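Local coordinates for adapter protein MecA 2 (Bacillus subtilis, PDB 3JTN), which acts as an adaptor that recognises unfolded and aggregated proteins, and the competence factor ComK, and delivers them to the ClpC protease, its C-terminal domain, described here, binding ClpC, at residues Y31-Q36 / I67-E72; D2-F7 / N61-T66; G27-H32 / I77-A82. One frame throughout, in Å; residues are numbered along the deposited sequence.

Contact 1: Y31-Q36 / I67-E72; sequences YHYDGQ and IYRLQE
Tyr31, Tyr33 and Leu70 carry most of this contact, in which helix 67-73 packs against strand 29-33 in an alpha+beta domain. The segment axes run almost perpendicular, at 87°, and pass 8.6 Å apart. Tyr31 and Tyr33 both point toward the helix, and Leu70 touches both. Leu70 CB lies over one face of the Tyr31 ring, a CH-pi contact 3.9 Å from the centroid, while its two methyls divide: CD1 meets Tyr31 CD2 at 3.7 Å, and CD2 reaches Tyr33 CB at 3.5 Å. The phenol end of Tyr31 continues toward the start of the helix, where Ile67 CD1 approaches Tyr31 CE2 at 3.3 Å, the two side chains crossing at about a right angle.

Tyr33, with CG anti to the backbone N (chi1 173°), crosses Arg69 at about a right angle. Its hydroxyl comes over one face of the Arg69 guanidinium, with Tyr33 OH 3.0 Å from Arg69 NH2, and the ring and guanidinium planes are 64° apart. The angle is too poor for a hydrogen bond. Arg69 also makes a cation-pi contact with Tyr73, and Phe38 of strand 36-41 adds to the wall around Leu70 and Tyr33. The chemistry is therefore graded: apolar and aromatic where Leu70 is buried, polar toward exposed Arg69, with dispersion and ring-face contacts rather than directional bonds joining helix to sheet.

Contact 2: D2-F7 / N61-T66; sequences DIIYQF and NPTTLT
The Tyr5 ring has the peptide link between Asn61 and Pro62 laid over one face: Asn61 C is 3.4 Å from Tyr5 CD1, and Pro62 N sits above the plane, offset toward the rim. Pro62 CA completes the cover as a CH-pi contact, 4.0 Å from the centroid and 5° off the ring normal. Tyr5 also touches Val53 and Leu56 of helix 49-59, so its ring joins that helix to the short edge strand 61-62.

Next to it, Gln6 and Asn61 form an antiparallel hydrogen-bonded pair. Gln6 N donates to Asn61 O at 2.7 Å, nearly along the C=O axis, and Asn61 N returns a bond to Gln6 O at 2.9 Å. Further on, a water bridges the backbones, donating to Ile4 O and accepting from Thr63 N. Thr63 CG2 turns to Ile4 CG2 at 3.5 Å, while Thr63 OG1, anti to its own backbone N (chi1 174°), accepts from Leu65 N in an ST turn.

The Gln6 amide has its partner elsewhere, NE2 bonding to Gln36 OE1. Two direct backbone bonds, an aromatic face and the Ile4-Thr63 methyl contact thus attach this edge of the sheet, with the water satisfying Ile4 O and Thr63 N.

Contact 3: G27-H32 / I77-A82; sequences GGTVYH and IMDGNA
Val30 and Met78 make an antiparallel hydrogen-bonded pair, and because Ile77 and Met78 both face Val30, the edge strand 75-78 carries a classic beta bulge at the point where its chain turns a corner. The bulge shows in the bonding: Val30 O accepts from Ile77 N at 2.9 Å and from Met78 N at 3.2 Å, the second bond lying in the carbonyl plane on a lone pair. In return Val30 N donates to Met78 O at 2.8 Å, bent to 136° at the hydrogen.

Val30 is the apolar centre. Its CG1, anti to the backbone N (chi1 174°), rests against Ile77 CB, whereas CG2 meets Met78 CE at 4.0 Å and Ala82 CB at 3.5 Å. Val30 and Met78 lie side by side and point the same way, and helix 10-22 closes over them through Ile13 and Phe10. Ile77 reaches past Val30 to His32, CD1 approaching CB of the histidine at the more exposed end.

Beyond Met78 the strand pairing gives way to a turn that leads into helix 82-87. Gly27 and Gly28 pass close to it: Gly27 CA lies 3.2 Å from Gly80 O in a CA-H...O contact, and Gly28 O lies 3.1 Å from Ala82 CB. Gly28 O also accepts from the N of Ala82, the first residue of the helix, tying the helix start to the approach to strand 29-33; a backbone bond between Gly27 and Val83 continues the attachment. Thr29 supplies the side-chain bond to the turn: with OG1 anti to the carbonyl carbon (chi1 -74°), the hydroxyl oxygen accepts from Gly80 N at 2.9 Å.

Overall arrangement
The three contacts show how one antiparallel sheet uses different chemistry at its edges and on its face. Contacts 2 and 3 attach its two outermost strands, 61-62 and 75-78, by backbone pairing, but contact 2 is a surface contact and contact 3 is partly buried. Contact 1, also partly buried, instead lays helix 67-73 on the sheet with no hydrogen bond across it. It shares strand 29-33 with contact 3. It touches contact 2 directly: Leu65 packs on Leu70 and Tyr33, and Ile4 reaches Ile67. Contacts 2 and 3 do not touch, their nearest atoms being about 6 Å apart.

Contact 1: Y31-Q36 / I67-E72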
loop_
_atom_site.group_PDB
_atom_site.type_symbol
_atom_site.label_atom_id
_atom_site.label_comp_id
_atom_site.label_asym_id
_atom_site.label_seq_id
_atom_site.Cartn_x
_atom_site.Cartn_y
_atom_site.Cartn_z
ATOM N N TYR A 31 -0.357 -3.971 -5.726
ATOM C CA TYR A 31 -0.794 -4.377 -7.052
ATOM C C TYR A 31 -0.198 -3.462 -8.105
ATOM O O TYR A 31 0.073 -2.303 -7.832
ATOM C CB TYR A 31 -2.314 -4.295 -7.166
ATOM C CG TYR A 31 -3.059 -5.234 -6.259
ATOM C CD1 TYR A 31 -3.257 -6.563 -6.614
ATOM C CD2 TYR A 31 -3.579 -4.791 -5.053
ATOM C CE1 TYR A 31 -3.953 -7.434 -5.780
ATOM C CE2 TYR A 31 -4.277 -5.649 -4.215
ATOM C CZ TYR A 31 -4.460 -6.969 -4.582
ATOM O OH TYR A 31 -5.154 -7.822 -3.744
ATOM N N HIS A 32 -0.004 -3.987 -9.313
ATOM C CA HIS A 32 0.315 -3.143 -10.457
ATOM C C HIS A 32 -0.833 -3.246 -11.435
ATOM O O HIS A 32 -1.187 -4.330 -11.879
ATOM C CB HIS A 32 1.623 -3.553 -11.136
ATOM C CG HIS A 32 1.982 -2.688 -12.304
ATOM N ND1 HIS A 32 2.521 -1.428 -12.157
ATOM C CD2 HIS A 32 1.868 -2.894 -13.636
ATOM C CE1 HIS A 32 2.731 -0.897 -13.349
ATOM N NE2 HIS A 32 2.342 -1.767 -14.264
ATOM N N TYR A 33 -1.422 -2.111 -11.765
ATOM C CA TYR A 33 -2.572 -2.103 -12.641
ATOM C C TYR A 33 -2.571 -0.819 -13.455
ATOM O O TYR A 33 -2.375 0.265 -12.909
ATOM C CB TYR A 33 -3.860 -2.244 -11.819
ATOM C CG TYR A 33 -5.122 -2.076 -12.627
ATOM C CD1 TYR A 33 -5.599 -3.105 -13.434
ATOM C CD2 TYR A 33 -5.836 -0.886 -12.593
ATOM C CE1 TYR A 33 -6.747 -2.952 -14.178
ATOM C CE2 TYR A 33 -6.991 -0.722 -13.337
ATOM C CZ TYR A 33 -7.440 -1.757 -14.126
ATOM O OH TYR A 33 -8.590 -1.596 -14.864
ATOM N N ASP A 34 -2.767 -0.944 -14.764
ATOM C CA ASP A 34 -2.854 0.227 -15.625
ATOM C C ASP A 34 -1.620 1.128 -15.477
ATOM O O ASP A 34 -1.739 2.352 -15.407
ATOM C CB ASP A 34 -4.128 1.017 -15.302
ATOM C CG ASP A 34 -4.646 1.813 -16.486
ATOM O OD1 ASP A 34 -4.711 1.253 -17.604
ATOM O OD2 ASP A 34 -5.003 2.997 -16.288
ATOM N N GLY A 35 -0.438 0.522 -15.422
ATOM C CA GLY A 35 0.794 1.289 -15.323
ATOM C C GLY A 35 0.991 2.041 -14.015
ATOM O O GLY A 35 1.825 2.947 -13.925
ATOM N N GLN A 36 0.224 1.677 -12.993
ATOM C CA GLN A 36 0.439 2.255 -11.673
ATOM C C GLN A 36 0.490 1.188 -10.604
ATOM O O GLN A 36 -0.041 0.097 -10.774
ATOM C CB GLN A 36 -0.634 3.294 -11.328
ATOM C CG GLN A 36 -0.249 4.713 -11.702
ATOM C CD GLN A 36 -1.083 5.751 -10.979
ATOM O OE1 GLN A 36 -1.882 5.421 -10.103
ATOM N NE2 GLN A 36 -0.889 7.018 -11.333
ATOM N N ILE A 67 -10.742 -3.533 -4.867
ATOM C CA ILE A 67 -9.729 -4.575 -4.700
ATOM C C ILE A 67 -10.058 -5.694 -5.675
ATOM O O ILE A 67 -9.176 -6.441 -6.096
ATOM C CB ILE A 67 -9.702 -5.146 -3.269
ATOM C CG1 ILE A 67 -8.480 -6.047 -3.069
ATOM C CG2 ILE A 67 -10.982 -5.922 -2.973
ATOM C CD1 ILE A 67 -7.193 -5.291 -2.799
ATOM N N TYR A 68 -11.341 -5.798 -6.022
ATOM C CA TYR A 68 -11.792 -6.749 -7.038
ATOM C C TYR A 68 -11.142 -6.432 -8.381
ATOM O O TYR A 68 -10.540 -7.300 -9.013
ATOM C CB TYR A 68 -13.318 -6.743 -7.184
ATOM C CG TYR A 68 -13.779 -7.642 -8.311
ATOM C CD1 TYR A 68 -13.938 -9.004 -8.111
ATOM C CD2 TYR A 68 -13.999 -7.135 -9.585
ATOM C CE1 TYR A 68 -14.329 -9.840 -9.143
ATOM C CE2 TYR A 68 -14.393 -7.956 -10.621
ATOM C CZ TYR A 68 -14.556 -9.310 -10.398
ATOM O OH TYR A 68 -14.946 -10.141 -11.425
ATOM N N ARG A 69 -11.267 -5.184 -8.815
ATOM C CA ARG A 69 -10.643 -4.753 -10.057
ATOM C C ARG A 69 -9.150 -5.044 -10.028
ATOM O O ARG A 69 -8.562 -5.470 -11.028
ATOM C CB ARG A 69 -10.862 -3.260 -10.280
ATOM C CG ARG A 69 -10.551 -2.807 -11.701
ATOM C CD ARG A 69 -11.618 -3.302 -12.670
ATOM N NE ARG A 69 -11.483 -2.714 -14.002
ATOM C CZ ARG A 69 -11.033 -3.367 -15.071
ATOM N NH1 ARG A 69 -10.671 -4.639 -14.973
ATOM N NH2 ARG A 69 -10.948 -2.750 -16.243
ATOM N N LEU A 70 -8.541 -4.809 -8.870
ATOM C CA LEU A 70 -7.108 -5.016 -8.703
ATOM C C LEU A 70 -6.710 -6.494 -8.637
ATOM O O LEU A 70 -5.648 -6.872 -9.116
ATOM C CB LEU A 70 -6.593 -4.273 -7.458
ATOM C CG LEU A 70 -6.409 -2.753 -7.582
ATOM C CD1 LEU A 70 -5.808 -2.150 -6.310
ATOM C CD2 LEU A 70 -5.552 -2.401 -8.783
ATOM N N GLN A 71 -7.551 -7.329 -8.045
ATOM C CA GLN A 71 -7.174 -8.725 -7.859
ATOM C C GLN A 71 -7.500 -9.615 -9.059
ATOM O O GLN A 71 -6.826 -10.616 -9.296
ATOM C CB GLN A 71 -7.828 -9.289 -6.604
ATOM C CG GLN A 71 -9.261 -9.703 -6.813
ATOM C CD GLN A 71 -10.048 -9.662 -5.529
ATOM O OE1 GLN A 71 -11.230 -10.010 -5.500
ATOM N NE2 GLN A 71 -9.397 -9.226 -4.452
ATOM N N GLU A 72 -8.527 -9.264 -9.816
ATOM C CA GLU A 72 -8.885 -10.084 -10.962
ATOM C C GLU A 72 -8.238 -9.554 -12.236
ATOM O O GLU A 72 -8.057 -10.292 -13.201
ATOM C CB GLU A 72 -10.405 -10.185 -11.118
ATOM C CG GLU A 72 -10.860 -10.906 -12.392
ATOM C CD GLU A 72 -10.516 -12.392 -12.403
ATOM O OE1 GLU A 72 -9.922 -12.875 -13.399
ATOM O OE2 GLU A 72 -10.848 -13.079 -11.414
#

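Contact 2: D2-F7 / N61-T66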
loop_
_atom_site.group_PDB
_atom_site.type_symbol
_atom_site.label_atom_id
_atom_site.label_comp_id
_atom_site.label_asym_id
_atom_site.label_seq_id
_atom_site.Cartn_x
_atom_site.Cartn_y
_atom_site.Cartn_z
ATOM N N ASP A 2 -10.220 -1.758 3.716
ATOM C CA ASP A 2 -11.022 -0.948 2.804
ATOM C C ASP A 2 -10.149 0.140 2.193
ATOM O O ASP A 2 -10.657 1.103 1.610
ATOM C CB ASP A 2 -12.174 -0.267 3.548
ATOM C CG ASP A 2 -12.664 -1.063 4.756
ATOM O OD1 ASP A 2 -13.677 -0.643 5.357
ATOM O OD2 ASP A 2 -12.058 -2.096 5.112
ATOM N N ILE A 3 -8.837 -0.015 2.353
ATOM C CA ILE A 3 -7.888 1.028 1.996
ATOM C C ILE A 3 -7.066 0.643 0.779
ATOM O O ILE A 3 -6.415 -0.398 0.773
ATOM C CB ILE A 3 -6.899 1.286 3.125
ATOM C CG1 ILE A 3 -7.586 1.207 4.474
ATOM C CG2 ILE A 3 -6.197 2.627 2.934
ATOM C CD1 ILE A 3 -6.693 1.625 5.619
ATOM N N ILE A 4 -7.077 1.499 -0.238
ATOM C CA ILE A 4 -6.257 1.300 -1.417
ATOM C C ILE A 4 -5.802 2.663 -1.891
ATOM O O ILE A 4 -6.625 3.544 -2.152
ATOM C CB ILE A 4 -7.045 0.649 -2.567
ATOM C CG1 ILE A 4 -7.789 -0.593 -2.081
ATOM C CG2 ILE A 4 -6.123 0.290 -3.712
ATOM C CD1 ILE A 4 -8.561 -1.322 -3.177
ATOM N N TYR A 5 -4.492 2.842 -2.005
ATOM C CA TYR A 5 -3.967 4.076 -2.552
ATOM C C TYR A 5 -3.244 3.788 -3.847
ATOM O O TYR A 5 -2.637 2.736 -3.992
ATOM C CB TYR A 5 -3.049 4.774 -1.542
ATOM C CG TYR A 5 -3.781 5.836 -0.761
ATOM C CD1 TYR A 5 -3.304 7.138 -0.701
ATOM C CD2 TYR A 5 -4.975 5.543 -0.115
ATOM C CE1 TYR A 5 -3.981 8.111 -0.002
ATOM C CE2 TYR A 5 -5.665 6.514 0.590
ATOM C CZ TYR A 5 -5.167 7.798 0.636
ATOM O OH TYR A 5 -5.838 8.776 1.337
ATOM N N GLN A 6 -3.351 4.699 -4.806
ATOM C CA GLN A 6 -2.534 4.597 -5.995
ATOM C C GLN A 6 -1.284 5.417 -5.746
ATOM O O GLN A 6 -1.274 6.317 -4.903
ATOM C CB GLN A 6 -3.285 5.078 -7.238
ATOM C CG GLN A 6 -3.695 6.527 -7.244
ATOM C CD GLN A 6 -4.552 6.860 -8.454
ATOM O OE1 GLN A 6 -5.442 7.709 -8.387
ATOM N NE2 GLN A 6 -4.304 6.172 -9.562
ATOM N N PHE A 7 -0.226 5.101 -6.470
ATOM C CA PHE A 7 1.050 5.747 -6.229
ATOM C C PHE A 7 1.676 6.228 -7.522
ATOM O O PHE A 7 1.531 5.594 -8.566
ATOM C CB PHE A 7 1.976 4.816 -5.443
ATOM C CG PHE A 7 1.500 4.566 -4.045
ATOM C CD1 PHE A 7 1.902 5.395 -3.004
ATOM C CD2 PHE A 7 0.609 3.541 -3.774
ATOM C CE1 PHE A 7 1.439 5.186 -1.723
ATOM C CE2 PHE A 7 0.145 3.326 -2.493
ATOM C CZ PHE A 7 0.555 4.143 -1.467
ATOM N N ASN A 61 -2.166 8.717 -3.632
ATOM C CA ASN A 61 -3.453 9.354 -3.747
ATOM C C ASN A 61 -4.551 8.302 -3.685
ATOM O O ASN A 61 -4.326 7.155 -4.046
ATOM C CB ASN A 61 -3.528 10.155 -5.044
ATOM C CG ASN A 61 -2.687 11.418 -4.992
ATOM O OD1 ASN A 61 -3.175 12.487 -4.617
ATOM N ND2 ASN A 61 -1.413 11.297 -5.344
ATOM N N PRO A 62 -5.734 8.691 -3.204
ATOM C CA PRO A 62 -6.809 7.709 -3.122
ATOM C C PRO A 62 -7.072 7.195 -4.534
ATOM O O PRO A 62 -6.630 7.786 -5.530
ATOM C CB PRO A 62 -8.007 8.524 -2.625
ATOM C CG PRO A 62 -7.447 9.840 -2.163
ATOM C CD PRO A 62 -6.201 10.061 -2.960
ATOM N N THR A 63 -7.774 6.083 -4.620
ATOM C CA THR A 63 -8.148 5.543 -5.910
ATOM C C THR A 63 -9.585 5.095 -5.756
ATOM O O THR A 63 -9.997 4.725 -4.657
ATOM C CB THR A 63 -7.228 4.368 -6.299
ATOM O OG1 THR A 63 -7.692 3.755 -7.506
ATOM C CG2 THR A 63 -7.188 3.336 -5.184
ATOM N N THR A 64 -10.359 5.154 -6.836
ATOM C CA THR A 64 -11.734 4.669 -6.793
ATOM C C THR A 64 -11.769 3.183 -7.127
ATOM O O THR A 64 -12.819 2.545 -7.067
ATOM C CB THR A 64 -12.656 5.435 -7.762
ATOM O OG1 THR A 64 -12.252 5.178 -9.112
ATOM C CG2 THR A 64 -12.610 6.941 -7.478
ATOM N N LEU A 65 -10.610 2.633 -7.472
ATOM C CA LEU A 65 -10.531 1.225 -7.829
ATOM C C LEU A 65 -11.144 0.357 -6.745
ATOM O O LEU A 65 -11.266 0.775 -5.604
ATOM C CB LEU A 65 -9.085 0.806 -8.081
ATOM C CG LEU A 65 -8.664 0.783 -9.548
ATOM C CD1 LEU A 65 -8.881 2.139 -10.196
ATOM C CD2 LEU A 65 -7.221 0.364 -9.648
ATOM N N THR A 66 -11.560 -0.846 -7.118
ATOM C CA THR A 66 -11.945 -1.841 -6.135
ATOM C C THR A 66 -10.781 -2.807 -5.981
ATOM O O THR A 66 -9.903 -2.876 -6.853
ATOM C CB THR A 66 -13.211 -2.581 -6.568
ATOM O OG1 THR A 66 -12.956 -3.316 -7.774
ATOM C CG2 THR A 66 -14.319 -1.584 -6.824
HETATM O O HOH W 1 -8.843 5.335 -2.019
#

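Contact 3: G27-H32 / I77-A82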
loop_
_atom_site.group_PDB
_atom_site.type_symbol
_atom_site.label_atom_id
_atom_site.label_comp_id
_atom_site.label_asym_id
_atom_site.label_seq_id
_atom_site.Cartn_x
_atom_site.Cartn_y
_atom_site.Cartn_z
ATOM N N GLY A 27 2.414 -5.181 6.804
ATOM C CA GLY A 27 1.784 -5.945 5.746
ATOM C C GLY A 27 1.629 -5.163 4.461
ATOM O O GLY A 27 2.590 -4.634 3.921
ATOM N N GLY A 28 0.405 -5.085 3.960
ATOM C CA GLY A 28 0.158 -4.411 2.706
ATOM C C GLY A 28 0.201 -5.332 1.505
ATOM O O GLY A 28 0.995 -6.266 1.425
ATOM N N THR A 29 -0.663 -5.058 0.548
ATOM C CA THR A 29 -0.634 -5.783 -0.700
ATOM C C THR A 29 -0.447 -4.809 -1.836
ATOM O O THR A 29 -1.267 -3.916 -2.045
ATOM C CB THR A 29 -1.914 -6.568 -0.909
ATOM O OG1 THR A 29 -1.896 -7.708 -0.043
ATOM C CG2 THR A 29 -2.007 -7.033 -2.352
ATOM N N VAL A 30 0.648 -4.972 -2.560
ATOM C CA VAL A 30 0.936 -4.107 -3.692
ATOM C C VAL A 30 0.440 -4.731 -4.979
ATOM O O VAL A 30 0.775 -5.873 -5.285
ATOM C CB VAL A 30 2.447 -3.843 -3.830
ATOM C CG1 VAL A 30 2.736 -3.066 -5.114
ATOM C CG2 VAL A 30 2.969 -3.103 -2.605
ATOM N N TYR A 31 -0.357 -3.971 -5.726
ATOM C CA TYR A 31 -0.794 -4.377 -7.052
ATOM C C TYR A 31 -0.198 -3.462 -8.105
ATOM O O TYR A 31 0.073 -2.303 -7.832
ATOM C CB TYR A 31 -2.314 -4.295 -7.166
ATOM C CG TYR A 31 -3.059 -5.234 -6.259
ATOM C CD1 TYR A 31 -3.257 -6.563 -6.614
ATOM C CD2 TYR A 31 -3.579 -4.791 -5.053
ATOM C CE1 TYR A 31 -3.953 -7.434 -5.780
ATOM C CE2 TYR A 31 -4.277 -5.649 -4.215
ATOM C CZ TYR A 31 -4.460 -6.969 -4.582
ATOM O OH TYR A 31 -5.154 -7.822 -3.744
ATOM N N HIS A 32 -0.004 -3.987 -9.313
ATOM C CA HIS A 32 0.315 -3.143 -10.457
ATOM C C HIS A 32 -0.833 -3.246 -11.435
ATOM O O HIS A 32 -1.187 -4.330 -11.879
ATOM C CB HIS A 32 1.623 -3.553 -11.136
ATOM C CG HIS A 32 1.982 -2.688 -12.304
ATOM N ND1 HIS A 32 2.521 -1.428 -12.157
ATOM C CD2 HIS A 32 1.868 -2.894 -13.636
ATOM C CE1 HIS A 32 2.731 -0.897 -13.349
ATOM N NE2 HIS A 32 2.342 -1.767 -14.264
ATOM N N ILE A 77 1.965 -7.945 -6.910
ATOM C CA ILE A 77 3.397 -7.814 -6.745
ATOM C C ILE A 77 3.777 -8.359 -5.382
ATOM O O ILE A 77 4.741 -9.115 -5.244
ATOM C CB ILE A 77 3.847 -6.345 -6.871
ATOM C CG1 ILE A 77 3.196 -5.701 -8.091
ATOM C CG2 ILE A 77 5.356 -6.268 -6.983
ATOM C CD1 ILE A 77 3.580 -6.381 -9.379
ATOM N N MET A 78 3.015 -7.963 -4.370
ATOM C CA MET A 78 3.307 -8.386 -3.017
ATOM C C MET A 78 2.013 -8.603 -2.272
ATOM O O MET A 78 1.214 -7.681 -2.124
ATOM C CB MET A 78 4.154 -7.339 -2.301
ATOM C CG MET A 78 5.422 -6.984 -3.036
ATOM S SD MET A 78 6.297 -5.608 -2.270
ATOM C CE MET A 78 6.494 -4.583 -3.706
ATOM N N ASP A 79 1.802 -9.828 -1.808
ATOM C CA ASP A 79 0.582 -10.152 -1.087
ATOM C C ASP A 79 0.823 -10.186 0.410
ATOM O O ASP A 79 1.490 -11.094 0.914
ATOM C CB ASP A 79 0.024 -11.505 -1.542
ATOM C CG ASP A 79 -1.236 -11.904 -0.779
ATOM O OD1 ASP A 79 -2.232 -11.143 -0.828
ATOM O OD2 ASP A 79 -1.230 -12.978 -0.135
ATOM N N GLY A 80 0.284 -9.189 1.110
ATOM C CA GLY A 80 0.208 -9.207 2.560
ATOM C C GLY A 80 1.514 -8.967 3.285
ATOM O O GLY A 80 1.532 -8.886 4.511
ATOM N N ASN A 81 2.609 -8.860 2.544
ATOM C CA ASN A 81 3.902 -8.578 3.163
ATOM C C ASN A 81 4.670 -7.489 2.429
ATOM O O ASN A 81 5.893 -7.429 2.494
ATOM C CB ASN A 81 4.749 -9.847 3.259
ATOM C CG ASN A 81 4.929 -10.526 1.919
ATOM O OD1 ASN A 81 4.555 -9.978 0.878
ATOM N ND2 ASN A 81 5.507 -11.724 1.934
ATOM N N ALA A 82 3.938 -6.627 1.731
ATOM C CA ALA A 82 4.533 -5.506 1.002
ATOM C C ALA A 82 5.579 -4.734 1.803
ATOM O O ALA A 82 6.726 -4.576 1.362
ATOM C CB ALA A 82 3.453 -4.562 0.539
#